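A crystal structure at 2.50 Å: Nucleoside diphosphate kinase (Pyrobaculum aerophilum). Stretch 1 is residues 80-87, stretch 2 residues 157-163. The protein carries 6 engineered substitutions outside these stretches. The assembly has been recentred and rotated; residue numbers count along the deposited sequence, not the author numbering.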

# COMPACT_ATOMS: atom_id res chain seq x y z
N ALA A 80 33.27 -1.81 12.44
CA ALA A 80 33.01 -3.05 11.74
C ALA A 80 34.29 -3.58 11.05
O ALA A 80 34.74 -4.69 11.36
CB ALA A 80 31.85 -2.91 10.76
N TYR A 81 34.91 -2.78 10.18
CA TYR A 81 36.18 -3.19 9.52
C TYR A 81 37.30 -3.68 10.47
O TYR A 81 38.04 -4.63 10.16
CB TYR A 81 36.74 -2.05 8.66
CG TYR A 81 36.08 -1.86 7.32
CD1 TYR A 81 36.29 -0.70 6.58
CD2 TYR A 81 35.23 -2.82 6.79
CE1 TYR A 81 35.70 -0.52 5.36
CE2 TYR A 81 34.62 -2.65 5.56
CZ TYR A 81 34.86 -1.50 4.85
OH TYR A 81 34.26 -1.35 3.63
N GLN A 82 37.40 -3.01 11.61
CA GLN A 82 38.44 -3.27 12.60
C GLN A 82 38.31 -4.66 13.24
O GLN A 82 39.29 -5.40 13.28
CB GLN A 82 38.40 -2.18 13.66
CG GLN A 82 39.40 -2.38 14.79
CD GLN A 82 39.76 -1.06 15.43
OE1 GLN A 82 40.79 -0.47 15.10
NE2 GLN A 82 38.89 -0.55 16.30
N GLU A 83 37.11 -4.99 13.73
CA GLU A 83 36.74 -6.33 14.26
C GLU A 83 36.84 -7.46 13.22
O GLU A 83 37.09 -8.62 13.59
CB GLU A 83 35.33 -6.31 14.89
CG GLU A 83 35.27 -5.43 16.19
CD GLU A 83 33.84 -5.04 16.63
OE1 GLU A 83 32.88 -5.15 15.84
OE2 GLU A 83 33.69 -4.61 17.80
N LEU A 84 36.66 -7.10 11.95
CA LEU A 84 36.91 -7.99 10.82
C LEU A 84 38.38 -7.97 10.34
O LEU A 84 38.81 -8.81 9.55
CB LEU A 84 35.97 -7.65 9.64
CG LEU A 84 34.49 -8.07 9.58
CD1 LEU A 84 34.32 -9.62 9.48
CD2 LEU A 84 33.58 -7.44 10.71
N GLY A 85 39.16 -7.00 10.80
CA GLY A 85 40.53 -6.88 10.32
C GLY A 85 40.63 -6.49 8.84
O GLY A 85 41.64 -6.79 8.17
N ILE A 86 39.57 -5.84 8.32
CA ILE A 86 39.66 -5.20 6.98
C ILE A 86 40.31 -3.82 7.10
O ILE A 86 39.99 -3.03 8.00
CB ILE A 86 38.29 -5.03 6.26
CG1 ILE A 86 37.44 -6.32 6.31
CG2 ILE A 86 38.52 -4.54 4.80
CD1 ILE A 86 35.91 -6.08 6.28
N ASP A 87 41.25 -3.54 6.21
CA ASP A 87 41.85 -2.22 6.16
C ASP A 87 40.97 -1.31 5.26
O ASP A 87 40.92 -1.49 4.04
CB ASP A 87 43.31 -2.28 5.67
CG ASP A 87 43.86 -0.93 5.30
OD1 ASP A 87 44.81 -0.88 4.49
OD2 ASP A 87 43.33 0.10 5.79
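Stretch 2 157-163: PDLAAEE

Stretch 2 is helical from Pro157 to Glu162, with phi between -44° and -65° and psi between -25° and -58°; Glu163, at -99/14, is the first residue to leave helical values. Two i-to-i+4 bonds fix its turns, Ala161 N to Pro157 O at 3.0 Å and Glu162 N to Asp158 O at 2.7 Å. Stretch 1 carries the C-terminal part of a helix that begins earlier in the chain, and Leu84 N to Ala80 O, 3.1 Å, keeps the regular spacing there. The helix then closes in a Schellman motif: Gly85 takes a positive phi (67/24), a conformation that favours glycine, while Gly85 N bonds to Gln82 O at 3.0 Å and Ile86 N reaches back to Tyr81 O at 2.7 Å. Ile86 itself is extended, at -82/134.

The axes of helices 80-84 and 157-162 approach to 10.4 Å, and their N-to-C directions differ by 94° (signed crossing angle -94°), so the second helix lies almost at right angles to the first. The nearest CA pairs are Leu84 CA to Asp158 CA at 7.3 Å, Tyr81 CA to Ala161 CA at 7.6 Å and Ile86 CA to Glu162 CA at 8.8 Å. The contact is modest, burying 252 Å² summed over both sides, and no hydrogen bond crosses it; side-chain packing accounts for the fit.

Ala161 is central to that packing. Its CA-to-CB bond points toward stretch 1, and its methyl meets two apolar side chains: Tyr81 CE2 lies 3.6 Å from Ala161 CB, and Ile86 CD1 lies 4.1 Å from the same Ala161 CB. The methyl sits at the edge of the Tyr81 ring, near its plane, so this is not a face-on contact. Tyr81 starts sideways at CB, but with chi1 at -78° (m) its end comes nearer to the helix.

Leu84 points toward stretch 2 and, with both chi angles in m, brings Leu84 CD1 to 3.7 Å from Asp158 CB. The carboxylate end of Asp158 leads away, leaving its CB as the point of closest approach. Glu162 behaves in the reverse manner: its CA-to-CB bond points away, yet chi2 at 67° (p) accompanies a chain whose end comes nearer. Glu162 OE1 lies 3.7 Å from Ile86 CD1, and Glu162 OE2 lies 4.3 Å from Leu84 CD1. Both partners are methyl carbons, so these are van der Waals contacts rather than polar bonds.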

# COMPACT_ATOMS: atom_id res chain seq x y z
N PRO A 157 26.34 -7.36 9.05
CA PRO A 157 27.28 -6.34 8.57
C PRO A 157 28.61 -6.85 8.02
O PRO A 157 29.21 -6.17 7.22
CB PRO A 157 27.53 -5.46 9.81
CG PRO A 157 26.47 -5.83 10.79
CD PRO A 157 26.10 -7.24 10.50
N ASP A 158 29.07 -8.02 8.43
CA ASP A 158 30.31 -8.59 7.87
C ASP A 158 30.15 -8.90 6.39
O ASP A 158 30.95 -8.48 5.57
CB ASP A 158 30.76 -9.86 8.61
CG ASP A 158 29.59 -10.84 8.89
OD1 ASP A 158 28.57 -10.41 9.46
OD2 ASP A 158 29.70 -12.05 8.56
N LEU A 159 29.08 -9.61 6.07
CA LEU A 159 28.75 -9.97 4.71
C LEU A 159 28.61 -8.70 3.89
O LEU A 159 29.26 -8.55 2.87
CB LEU A 159 27.43 -10.76 4.68
CG LEU A 159 27.16 -11.97 3.78
CD1 LEU A 159 25.69 -11.90 3.28
CD2 LEU A 159 28.17 -12.16 2.62
N ALA A 160 27.77 -7.78 4.35
CA ALA A 160 27.59 -6.52 3.64
C ALA A 160 28.96 -5.84 3.33
O ALA A 160 29.21 -5.43 2.18
CB ALA A 160 26.65 -5.59 4.40
N ALA A 161 29.84 -5.76 4.33
CA ALA A 161 31.20 -5.23 4.14
C ALA A 161 31.97 -6.08 3.12
O ALA A 161 32.39 -5.58 2.07
CB ALA A 161 31.96 -5.13 5.48
N GLU A 162 32.11 -7.38 3.38
CA GLU A 162 32.81 -8.21 2.42
C GLU A 162 32.32 -7.81 1.01
O GLU A 162 33.11 -7.69 0.10
CB GLU A 162 32.62 -9.71 2.73
CG GLU A 162 33.90 -10.56 3.01
CD GLU A 162 34.62 -10.18 4.34
OE1 GLU A 162 35.43 -9.19 4.31
OE2 GLU A 162 34.40 -10.87 5.39
N GLU A 163 31.02 -7.53 0.85
CA GLU A 163 30.41 -7.41 -0.49
C GLU A 163 30.23 -5.96 -1.01
O GLU A 163 29.49 -5.75 -1.97
CB GLU A 163 29.03 -8.11 -0.53
CG GLU A 163 28.99 -9.66 -0.43
CD GLU A 163 27.55 -10.20 -0.66
OE1 GLU A 163 26.59 -9.43 -0.47
OE2 GLU A 163 27.36 -11.39 -1.05